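Long-range contacts in PrgZ (Enterococcus faecalis, PDB 4FAJ), which binds peptide pheromone as an extracellular, membrane-anchored receptor of the solute-binding protein family 5 and probably serves peptide uptake across the membrane: residues L94-Q102 against L547-K558; A66-P75 against D80-M91. One frame throughout, in Å; residues are numbered along the deposited sequence.

The contacts come in series: interaction 2 closes at Met91 before interaction 1 opens at Leu94, their centres about 14 Å apart. One side of the shared helix 81-90, from Thr82 to Leu87, and Met91 just beyond pack against the loop 66-75, which leaves strand 61-66, while Asn89 near the helix end probably bonds through OD1 and ND2 to the backbone of Tyr557 and Tyr555 in interaction 1; the CB atoms of Ala88 and Ala553 also approach to 3.5 Å. Interaction 1 then ties strand 95-97 and its turn to the C-terminal hairpin 547-556, 445 residues later. Thr68, Gln81 and Ile84 pack on the bound peptide, which places the helix start and the loop before it beside the peptide site.

Interaction 1 (L94-Q102 against L547-K558); sequences LYRLDEKNQ and LMHSIGAKYDYK. With GOL (glycerol), chain D.
His549 and Asn101 form the straightest bond between the segments: ND1 donates to Asn101 OD1 at 2.8 Å, with an N-H...O angle of 165°, and the oxygen lies in the ring plane. Amide and ring are turned 54° apart. Asp98 O sits at the same ring's edge, 3.3 Å from His549 CE1. A second polar link is the salt bridge from Arg96 NH1 to Asp556 OD2, 3.2 Å long and bent; the donor stands 42° out of the carboxylate plane. Arg96 NH2 also pairs with Glu92.

Strands 547-548 and 555-556 make a small antiparallel hairpin, and residues 94-102 present to it the end of strand 95-97 and a type I turn, Asp98 to Asn101. Asp98 OD1 closes an Asx turn, taking Lys100 N and Gln102 N from opposite faces of its carboxylate.

In van der Waals contact, Leu97 CB touches His549 CE1 at 3.6 Å, and Leu97 CD1 meets Ile551 CG1 at 4.0 Å, the two side chains at roughly a right angle. Ile551 CG1 lies between backbone N and carbonyl carbon, and CD1 beyond it reaches Asn101 CB. Lys558 CD lies over one face of the Arg96 guanidinium, displaced toward its rim; Lys558 NZ goes on to the zinc ligand Asp263.

Water 3 joins Leu97 O, His549 NE2 and Asp556 OD2. A glycerol, probably from crystallisation, accepts from Leu97 N through O2 and from Ala553 N through O1.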
loop_
_atom_site.group_PDB
_atom_site.type_symbol
_atom_site.label_atom_id
_atom_site.label_comp_id
_atom_site.label_asym_id
_atom_site.label_seq_id
_atom_site.Cartn_x
_atom_site.Cartn_y
_atom_site.Cartn_z
ATOM N N LEU A 94 8.104 -15.901 4.398
ATOM C CA LEU A 94 8.822 -16.441 5.549
ATOM C C LEU A 94 8.068 -16.193 6.858
ATOM O O LEU A 94 8.055 -17.063 7.743
ATOM C CB LEU A 94 10.224 -15.853 5.634
ATOM C CG LEU A 94 11.186 -16.304 4.527
ATOM C CD1 LEU A 94 12.450 -15.466 4.548
ATOM C CD2 LEU A 94 11.520 -17.787 4.653
ATOM N N TYR A 95 7.478 -14.998 6.964
ATOM C CA TYR A 95 6.695 -14.579 8.125
ATOM C C TYR A 95 5.320 -14.043 7.686
ATOM O O TYR A 95 5.122 -13.632 6.531
ATOM C CB TYR A 95 7.474 -13.534 8.964
ATOM C CG TYR A 95 8.807 -14.073 9.378
ATOM C CD1 TYR A 95 8.931 -14.852 10.521
ATOM C CD2 TYR A 95 9.930 -13.906 8.571
ATOM C CE1 TYR A 95 10.135 -15.409 10.871
ATOM C CE2 TYR A 95 11.147 -14.466 8.920
ATOM C CZ TYR A 95 11.243 -15.212 10.065
ATOM O OH TYR A 95 12.427 -15.787 10.421
ATOM N N ARG A 96 4.377 -14.102 8.623
ATOM C CA ARG A 96 2.990 -13.672 8.437
ATOM C C ARG A 96 2.585 -12.894 9.693
ATOM O O ARG A 96 2.864 -13.342 10.814
ATOM C CB ARG A 96 2.084 -14.894 8.277
ATOM C CG ARG A 96 0.595 -14.573 8.057
ATOM C CD ARG A 96 -0.263 -15.795 8.300
ATOM N NE ARG A 96 -0.070 -16.848 7.294
ATOM C CZ ARG A 96 -0.642 -16.880 6.088
ATOM N NH1 ARG A 96 -1.465 -15.910 5.685
ATOM N NH2 ARG A 96 -0.395 -17.901 5.275
ATOM N N LEU A 97 1.933 -11.744 9.509
ATOM C CA LEU A 97 1.516 -10.922 10.647
ATOM C C LEU A 97 0.444 -11.592 11.485
ATOM O O LEU A 97 -0.487 -12.227 10.960
ATOM C CB LEU A 97 1.025 -9.538 10.191
ATOM C CG LEU A 97 2.031 -8.630 9.486
ATOM C CD1 LEU A 97 1.422 -7.221 9.384
ATOM C CD2 LEU A 97 3.419 -8.587 10.154
ATOM N N ASP A 98 0.585 -11.469 12.799
ATOM C CA ASP A 98 -0.431 -11.940 13.728
ATOM C C ASP A 98 -1.442 -10.829 14.014
ATOM O O ASP A 98 -1.359 -9.741 13.451
ATOM C CB ASP A 98 0.201 -12.477 15.030
ATOM C CG ASP A 98 0.924 -11.404 15.850
ATOM O OD1 ASP A 98 0.720 -10.188 15.607
ATOM O OD2 ASP A 98 1.712 -11.797 16.746
ATOM N N GLU A 99 -2.386 -11.117 14.905
ATOM C CA GLU A 99 -3.457 -10.181 15.245
ATOM C C GLU A 99 -2.966 -8.835 15.798
ATOM O O GLU A 99 -3.711 -7.846 15.791
ATOM C CB GLU A 99 -4.466 -10.845 16.205
ATOM C CG GLU A 99 -3.929 -11.230 17.597
ATOM C CD GLU A 99 -3.125 -12.527 17.614
ATOM O OE1 GLU A 99 -2.868 -13.110 16.524
ATOM O OE2 GLU A 99 -2.747 -12.967 18.731
ATOM N N LYS A 100 -1.720 -8.793 16.262
ATOM C CA LYS A 100 -1.105 -7.559 16.750
ATOM C C LYS A 100 -0.152 -6.953 15.735
ATOM O O LYS A 100 0.653 -6.093 16.076
ATOM C CB LYS A 100 -0.368 -7.834 18.066
ATOM C CG LYS A 100 -1.302 -8.290 19.174
ATOM C CD LYS A 100 -0.607 -8.335 20.528
ATOM C CE LYS A 100 -1.612 -8.231 21.664
ATOM N NZ LYS A 100 -2.658 -9.296 21.601
ATOM N N ASN A 101 -0.258 -7.393 14.479
ATOM C CA ASN A 101 0.599 -6.913 13.393
ATOM C C ASN A 101 2.093 -7.198 13.585
ATOM O O ASN A 101 2.943 -6.465 13.072
ATOM C CB ASN A 101 0.350 -5.422 13.121
ATOM C CG ASN A 101 -1.102 -5.132 12.780
ATOM O OD1 ASN A 101 -1.810 -5.989 12.242
ATOM N ND2 ASN A 101 -1.551 -3.913 13.077
ATOM N N GLN A 102 2.402 -8.286 14.288
ATOM C CA GLN A 102 3.790 -8.695 14.520
ATOM C C GLN A 102 4.130 -9.925 13.671
ATOM O O GLN A 102 3.329 -10.866 13.597
ATOM C CB GLN A 102 4.011 -9.023 15.994
ATOM C CG GLN A 102 3.577 -7.927 16.947
ATOM C CD GLN A 102 4.630 -6.852 17.163
ATOM O OE1 GLN A 102 5.443 -6.561 16.285
ATOM N NE2 GLN A 102 4.620 -6.259 18.351
ATOM N N LEU A 547 -8.692 -12.061 9.980
ATOM C CA LEU A 547 -7.709 -11.144 10.552
ATOM C C LEU A 547 -7.671 -9.877 9.677
ATOM O O LEU A 547 -7.483 -9.965 8.472
ATOM C CB LEU A 547 -6.335 -11.809 10.593
ATOM C CG LEU A 547 -5.581 -11.814 11.905
ATOM C CD1 LEU A 547 -6.414 -12.532 12.975
ATOM C CD2 LEU A 547 -4.224 -12.489 11.727
ATOM N N MET A 548 -7.871 -8.715 10.284
ATOM C CA MET A 548 -7.819 -7.436 9.571
ATOM C C MET A 548 -6.610 -6.642 10.084
ATOM O O MET A 548 -6.449 -6.503 11.289
ATOM C CB MET A 548 -9.112 -6.660 9.815
ATOM C CG MET A 548 -9.263 -5.393 8.984
ATOM S SD MET A 548 -10.818 -4.529 9.315
ATOM C CE MET A 548 -10.786 -3.300 8.030
ATOM N N HIS A 549 -5.762 -6.141 9.182
ATOM C CA HIS A 549 -4.527 -5.461 9.562
ATOM C C HIS A 549 -4.588 -3.980 9.179
ATOM O O HIS A 549 -4.985 -3.647 8.054
ATOM C CB HIS A 549 -3.325 -6.110 8.863
ATOM C CG HIS A 549 -3.130 -7.558 9.195
ATOM N ND1 HIS A 549 -2.660 -7.982 10.419
ATOM C CD2 HIS A 549 -3.302 -8.676 8.450
ATOM C CE1 HIS A 549 -2.579 -9.302 10.426
ATOM N NE2 HIS A 549 -2.955 -9.749 9.242
ATOM N N SER A 550 -4.185 -3.095 10.093
ATOM C CA SER A 550 -4.077 -1.656 9.782
ATOM C C SER A 550 -2.791 -1.308 8.989
ATOM O O SER A 550 -2.660 -0.195 8.455
ATOM C CB SER A 550 -4.144 -0.834 11.058
ATOM O OG SER A 550 -3.123 -1.231 11.952
ATOM N N ILE A 551 -1.855 -2.253 8.935
ATOM C CA ILE A 551 -0.653 -2.156 8.099
ATOM C C ILE A 551 -0.513 -3.405 7.207
ATOM O O ILE A 551 -1.003 -4.484 7.551
ATOM C CB ILE A 551 0.655 -1.999 8.936
ATOM C CG1 ILE A 551 0.954 -3.257 9.758
ATOM C CG2 ILE A 551 0.593 -0.791 9.851
ATOM C CD1 ILE A 551 2.274 -3.178 10.541
ATOM N N GLY A 552 0.167 -3.254 6.079
ATOM C CA GLY A 552 0.420 -4.363 5.162
ATOM C C GLY A 552 -0.843 -4.831 4.464
ATOM O O GLY A 552 -1.796 -4.063 4.293
ATOM N N ALA A 553 -0.854 -6.098 4.064
ATOM C CA ALA A 553 -2.005 -6.673 3.373
ATOM C C ALA A 553 -3.188 -6.675 4.345
ATOM O O ALA A 553 -3.075 -7.199 5.437
ATOM C CB ALA A 553 -1.686 -8.081 2.902
ATOM N N LYS A 554 -4.311 -6.089 3.944
ATOM C CA LYS A 554 -5.398 -5.765 4.869
ATOM C C LYS A 554 -6.114 -6.974 5.478
ATOM O O LYS A 554 -6.496 -6.933 6.657
ATOM C CB LYS A 554 -6.436 -4.868 4.191
ATOM C CG LYS A 554 -7.492 -4.313 5.147
ATOM C CD LYS A 554 -8.483 -3.398 4.435
ATOM C CE LYS A 554 -7.894 -2.050 4.073
ATOM N NZ LYS A 554 -8.983 -1.019 3.833
ATOM N N TYR A 555 -6.335 -8.025 4.688
ATOM C CA TYR A 555 -7.120 -9.172 5.175
ATOM C C TYR A 555 -6.355 -10.479 5.076
ATOM O O TYR A 555 -5.684 -10.733 4.079
ATOM C CB TYR A 555 -8.451 -9.300 4.415
ATOM C CG TYR A 555 -9.414 -8.162 4.671
ATOM C CD1 TYR A 555 -10.059 -8.044 5.895
ATOM C CD2 TYR A 555 -9.668 -7.194 3.697
ATOM C CE1 TYR A 555 -10.933 -7.005 6.154
ATOM C CE2 TYR A 555 -10.564 -6.142 3.944
ATOM C CZ TYR A 555 -11.183 -6.061 5.182
ATOM O OH TYR A 555 -12.070 -5.049 5.473
ATOM N N ASP A 556 -6.463 -11.293 6.126
ATOM C CA ASP A 556 -5.969 -12.662 6.129
ATOM C C ASP A 556 -7.147 -13.593 6.422
ATOM O O ASP A 556 -7.705 -13.595 7.526
ATOM C CB ASP A 556 -4.866 -12.845 7.175
ATOM C CG ASP A 556 -4.215 -14.224 7.113
ATOM O OD1 ASP A 556 -4.661 -15.068 6.308
ATOM O OD2 ASP A 556 -3.235 -14.450 7.857
ATOM N N TYR A 557 -7.526 -14.362 5.412
ATOM C CA TYR A 557 -8.677 -15.255 5.494
ATOM C C TYR A 557 -8.306 -16.697 5.874
ATOM O O TYR A 557 -9.167 -17.578 5.880
ATOM C CB TYR A 557 -9.384 -15.268 4.146
ATOM C CG TYR A 557 -9.778 -13.895 3.645
ATOM C CD1 TYR A 557 -10.677 -13.115 4.344
ATOM C CD2 TYR A 557 -9.260 -13.388 2.452
ATOM C CE1 TYR A 557 -11.056 -11.853 3.878
ATOM C CE2 TYR A 557 -9.624 -12.145 1.986
ATOM C CZ TYR A 557 -10.536 -11.382 2.697
ATOM O OH TYR A 557 -10.901 -10.138 2.231
ATOM N N LYS A 558 -7.034 -16.935 6.191
ATOM C CA LYS A 558 -6.530 -18.285 6.427
ATOM C C LYS A 558 -7.422 -19.102 7.373
ATOM O O LYS A 558 -7.756 -20.244 7.078
ATOM C CB LYS A 558 -5.101 -18.238 6.989
ATOM C CG LYS A 558 -4.553 -19.608 7.433
ATOM C CD LYS A 558 -3.069 -19.516 7.823
ATOM C CE LYS A 558 -2.615 -20.775 8.523
ATOM N NZ LYS A 558 -1.224 -20.650 9.026
HETATM C C1 GOL D . 0.686 -8.937 5.950
HETATM O O1 GOL D . 1.275 -7.912 5.169
HETATM C C2 GOL D . 1.599 -10.163 6.042
HETATM O O2 GOL D . 1.047 -11.117 6.937
HETATM C C3 GOL D . 1.731 -10.796 4.655
HETATM O O3 GOL D . 2.565 -11.952 4.716
HETATM O O HOH W 1 -4.062 -16.615 4.007
HETATM O O HOH W 2 1.142 -19.187 8.247
HETATM O O HOH W 3 -1.979 -12.262 8.615
HETATM O O HOH W 4 -4.812 -6.958 13.385
HETATM O O HOH W 5 -4.532 -4.083 12.822
#

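Interaction 2 (A66-P75 against D80-M91)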
loop_
_atom_site.group_PDB
_atom_site.type_symbol
_atom_site.label_atom_id
_atom_site.label_comp_id
_atom_site.label_asym_id
_atom_site.label_seq_id
_atom_site.Cartn_x
_atom_site.Cartn_y
_atom_site.Cartn_z
ATOM N N ALA A 66 -14.130 -6.150 -3.038
ATOM C CA ALA A 66 -12.826 -5.580 -3.378
ATOM C C ALA A 66 -13.089 -4.218 -4.004
ATOM O O ALA A 66 -14.180 -3.986 -4.543
ATOM C CB ALA A 66 -12.093 -6.492 -4.373
ATOM N N GLY A 67 -12.097 -3.331 -3.954
ATOM C CA GLY A 67 -12.257 -1.962 -4.470
ATOM C C GLY A 67 -11.866 -1.780 -5.931
ATOM O O GLY A 67 -12.341 -0.851 -6.586
ATOM N N THR A 68 -10.990 -2.655 -6.441
ATOM C CA THR A 68 -10.543 -2.603 -7.842
ATOM C C THR A 68 -10.306 -4.018 -8.357
ATOM O O THR A 68 -10.239 -4.948 -7.558
ATOM C CB THR A 68 -9.197 -1.840 -8.008
ATOM O OG1 THR A 68 -8.116 -2.665 -7.541
ATOM C CG2 THR A 68 -9.186 -0.480 -7.269
ATOM N N PRO A 69 -10.155 -4.185 -9.690
ATOM C CA PRO A 69 -9.674 -5.472 -10.195
ATOM C C PRO A 69 -8.263 -5.769 -9.709
ATOM O O PRO A 69 -7.543 -4.868 -9.285
ATOM C CB PRO A 69 -9.682 -5.291 -11.714
ATOM C CG PRO A 69 -10.676 -4.132 -11.952
ATOM C CD PRO A 69 -10.428 -3.239 -10.788
ATOM N N VAL A 70 -7.888 -7.040 -9.751
ATOM C CA VAL A 70 -6.521 -7.448 -9.458
ATOM C C VAL A 70 -5.617 -6.839 -10.515
ATOM O O VAL A 70 -5.965 -6.851 -11.685
ATOM C CB VAL A 70 -6.408 -8.979 -9.463
ATOM C CG1 VAL A 70 -4.950 -9.420 -9.475
ATOM C CG2 VAL A 70 -7.151 -9.561 -8.246
ATOM N N GLN A 71 -4.480 -6.284 -10.101
ATOM C CA GLN A 71 -3.543 -5.635 -11.012
ATOM C C GLN A 71 -2.280 -6.472 -11.298
ATOM O O GLN A 71 -1.752 -6.424 -12.409
ATOM C CB GLN A 71 -3.118 -4.290 -10.450
ATOM C CG GLN A 71 -4.251 -3.349 -10.167
ATOM C CD GLN A 71 -4.964 -2.936 -11.433
ATOM O OE1 GLN A 71 -4.335 -2.451 -12.367
ATOM N NE2 GLN A 71 -6.273 -3.119 -11.468
ATOM N N SER A 72 -1.818 -7.240 -10.308
ATOM C CA SER A 72 -0.646 -8.092 -10.459
ATOM C C SER A 72 -0.813 -9.419 -9.711
ATOM O O SER A 72 -1.446 -9.467 -8.648
ATOM C CB SER A 72 0.607 -7.353 -9.954
ATOM O OG SER A 72 1.738 -8.204 -9.935
ATOM N N LEU A 73 -0.258 -10.484 -10.288
ATOM C CA LEU A 73 -0.158 -11.784 -9.634
ATOM C C LEU A 73 1.304 -12.156 -9.340
ATOM O O LEU A 73 1.612 -13.326 -9.073
ATOM C CB LEU A 73 -0.806 -12.861 -10.505
ATOM C CG LEU A 73 -2.271 -12.667 -10.879
ATOM C CD1 LEU A 73 -2.710 -13.758 -11.854
ATOM C CD2 LEU A 73 -3.123 -12.689 -9.628
ATOM N N ASP A 74 2.194 -11.169 -9.397
ATOM C CA ASP A 74 3.634 -11.386 -9.234
ATOM C C ASP A 74 4.158 -10.571 -8.042
ATOM O O ASP A 74 4.127 -9.335 -8.067
ATOM C CB ASP A 74 4.364 -10.992 -10.515
ATOM C CG ASP A 74 5.872 -11.265 -10.468
ATOM O OD1 ASP A 74 6.415 -11.749 -9.446
ATOM O OD2 ASP A 74 6.533 -10.972 -11.485
ATOM N N PRO A 75 4.679 -11.262 -7.009
ATOM C CA PRO A 75 5.292 -10.585 -5.861
ATOM C C PRO A 75 6.240 -9.442 -6.229
ATOM O O PRO A 75 6.293 -8.423 -5.538
ATOM C CB PRO A 75 6.084 -11.717 -5.182
ATOM C CG PRO A 75 5.304 -12.929 -5.469
ATOM C CD PRO A 75 4.764 -12.732 -6.874
ATOM N N ASP A 80 -0.344 -2.544 -5.265
ATOM C CA ASP A 80 -1.685 -2.053 -4.896
ATOM C C ASP A 80 -2.376 -2.991 -3.901
ATOM O O ASP A 80 -2.102 -4.196 -3.888
ATOM C CB ASP A 80 -2.559 -1.927 -6.149
ATOM C CG ASP A 80 -2.968 -3.269 -6.684
ATOM O OD1 ASP A 80 -2.086 -3.918 -7.292
ATOM O OD2 ASP A 80 -4.134 -3.688 -6.446
ATOM N N GLN A 81 -3.293 -2.440 -3.091
ATOM C CA GLN A 81 -3.933 -3.204 -2.022
ATOM C C GLN A 81 -4.698 -4.420 -2.496
ATOM O O GLN A 81 -4.616 -5.459 -1.862
ATOM C CB GLN A 81 -4.865 -2.346 -1.140
ATOM C CG GLN A 81 -5.503 -3.141 0.074
ATOM C CD GLN A 81 -4.484 -3.799 1.071
ATOM O OE1 GLN A 81 -4.182 -5.015 0.992
ATOM N NE2 GLN A 81 -3.980 -3.002 2.020
ATOM N N THR A 82 -5.456 -4.317 -3.586
ATOM C CA THR A 82 -6.243 -5.483 -4.040
ATOM C C THR A 82 -5.351 -6.665 -4.422
ATOM O O THR A 82 -5.626 -7.810 -4.045
ATOM C CB THR A 82 -7.143 -5.158 -5.235
ATOM O OG1 THR A 82 -8.012 -4.057 -4.913
ATOM C CG2 THR A 82 -7.976 -6.381 -5.655
ATOM N N SER A 83 -4.304 -6.400 -5.194
ATOM C CA SER A 83 -3.366 -7.464 -5.577
ATOM C C SER A 83 -2.644 -8.044 -4.353
ATOM O O SER A 83 -2.424 -9.252 -4.258
ATOM C CB SER A 83 -2.341 -6.937 -6.570
ATOM O OG SER A 83 -2.964 -6.366 -7.701
ATOM N N ILE A 84 -2.292 -7.182 -3.407
ATOM C CA ILE A 84 -1.523 -7.603 -2.239
ATOM C C ILE A 84 -2.354 -8.451 -1.271
ATOM O O ILE A 84 -1.864 -9.468 -0.783
ATOM C CB ILE A 84 -0.852 -6.403 -1.562
ATOM C CG1 ILE A 84 0.355 -5.976 -2.400
ATOM C CG2 ILE A 84 -0.426 -6.740 -0.136
ATOM C CD1 ILE A 84 0.975 -4.661 -1.954
ATOM N N THR A 85 -3.600 -8.058 -1.006
ATOM C CA THR A 85 -4.517 -8.928 -0.265
ATOM C C THR A 85 -4.715 -10.314 -0.918
ATOM O O THR A 85 -4.709 -11.346 -0.223
ATOM C CB THR A 85 -5.888 -8.245 -0.046
ATOM O OG1 THR A 85 -5.734 -7.183 0.910
ATOM C CG2 THR A 85 -6.931 -9.255 0.482
ATOM N N LEU A 86 -4.871 -10.356 -2.241
ATOM C CA LEU A 86 -5.003 -11.646 -2.910
ATOM C C LEU A 86 -3.735 -12.480 -2.710
ATOM O O LEU A 86 -3.804 -13.650 -2.332
ATOM C CB LEU A 86 -5.265 -11.484 -4.397
ATOM C CG LEU A 86 -5.268 -12.787 -5.203
ATOM C CD1 LEU A 86 -6.334 -13.747 -4.694
ATOM C CD2 LEU A 86 -5.474 -12.444 -6.685
ATOM N N LEU A 87 -2.583 -11.869 -2.957
ATOM C CA LEU A 87 -1.304 -12.581 -2.822
ATOM C C LEU A 87 -1.049 -13.022 -1.373
ATOM O O LEU A 87 -0.498 -14.107 -1.147
ATOM C CB LEU A 87 -0.127 -11.747 -3.370
ATOM C CG LEU A 87 0.020 -11.650 -4.890
ATOM C CD1 LEU A 87 1.232 -10.757 -5.267
ATOM C CD2 LEU A 87 0.143 -13.002 -5.558
ATOM N N ALA A 88 -1.463 -12.216 -0.392
ATOM C CA ALA A 88 -1.327 -12.605 1.020
ATOM C C ALA A 88 -2.149 -13.860 1.356
ATOM O O ALA A 88 -1.859 -14.554 2.329
ATOM C CB ALA A 88 -1.701 -11.440 1.948
ATOM N N ASN A 89 -3.133 -14.168 0.516
ATOM C CA ASN A 89 -4.041 -15.302 0.730
ATOM C C ASN A 89 -3.839 -16.518 -0.205
ATOM O O ASN A 89 -4.153 -17.656 0.190
ATOM C CB ASN A 89 -5.476 -14.797 0.686
ATOM C CG ASN A 89 -5.840 -14.012 1.921
ATOM O OD1 ASN A 89 -6.096 -14.591 2.976
ATOM N ND2 ASN A 89 -5.872 -12.687 1.804
ATOM N N VAL A 90 -3.307 -16.300 -1.412
ATOM C CA VAL A 90 -2.939 -17.418 -2.286
ATOM C C VAL A 90 -1.447 -17.756 -2.236
ATOM O O VAL A 90 -1.042 -18.823 -2.692
ATOM C CB VAL A 90 -3.463 -17.256 -3.759
ATOM C CG1 VAL A 90 -4.993 -17.139 -3.769
ATOM C CG2 VAL A 90 -2.795 -16.069 -4.473
ATOM N N MET A 91 -0.640 -16.876 -1.639
ATOM C CA MET A 91 0.775 -17.133 -1.424
ATOM C C MET A 91 1.125 -16.950 0.059
ATOM O O MET A 91 0.259 -16.628 0.883
ATOM C CB MET A 91 1.641 -16.217 -2.303
ATOM C CG MET A 91 1.481 -16.470 -3.785
ATOM S SD MET A 91 2.760 -15.705 -4.775
ATOM C CE MET A 91 4.151 -16.823 -4.537
HETATM O O HOH W 6 -9.712 -4.370 -2.716
HETATM O O HOH W 7 -5.875 -1.841 -5.728
#
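Ser83, in the first turn of helix 81-90, meets the backbone of Gln71 and Ser72 at an N-capped helix start. Asp80 holds the N-cap position, and its OD2 accepts from Ser83 N at an N-H...O angle of 168°. From the backbone outward, Ser83 CB lies 3.4 Å from Ser72 O. The chi1 of -56° sets OG beside its own backbone N, facing the loop, where it accepts from two successive amides, Gln71 N at 2.8 Å and Ser72 N at 3.0 Å. The same hydroxyl donates to Asp80 OD1, on the syn lone pair of that oxygen. Three bonds therefore grip one hydroxyl and fix its rotation, while Gln71 CB and CG pack against the Asp80 carboxylate.

One residue earlier, Thr82 places CG2 3.3 Å from Thr68 O, and its OG1 lies 3.0 Å from Thr68 OG1. Water 7 donates to both Thr68 OG1 and Asp80 OD2. Thr68 also packs on an apolar side chain of the bound peptide, so this corner borders the binding site.

Farther along the helix the contact turns apolar. Leu86 CD2 touches both Val70 CG2 and Leu73 CD2, and strand 252-257 adjoins this cluster, with Trp253 on Val70 and Ile255 on Leu86. Leu87 CD1 approaches Pro75 N, and CD2 lies by Leu73 O. Just past the helix, Met91 places SD 3.8 Å from Pro75 CG.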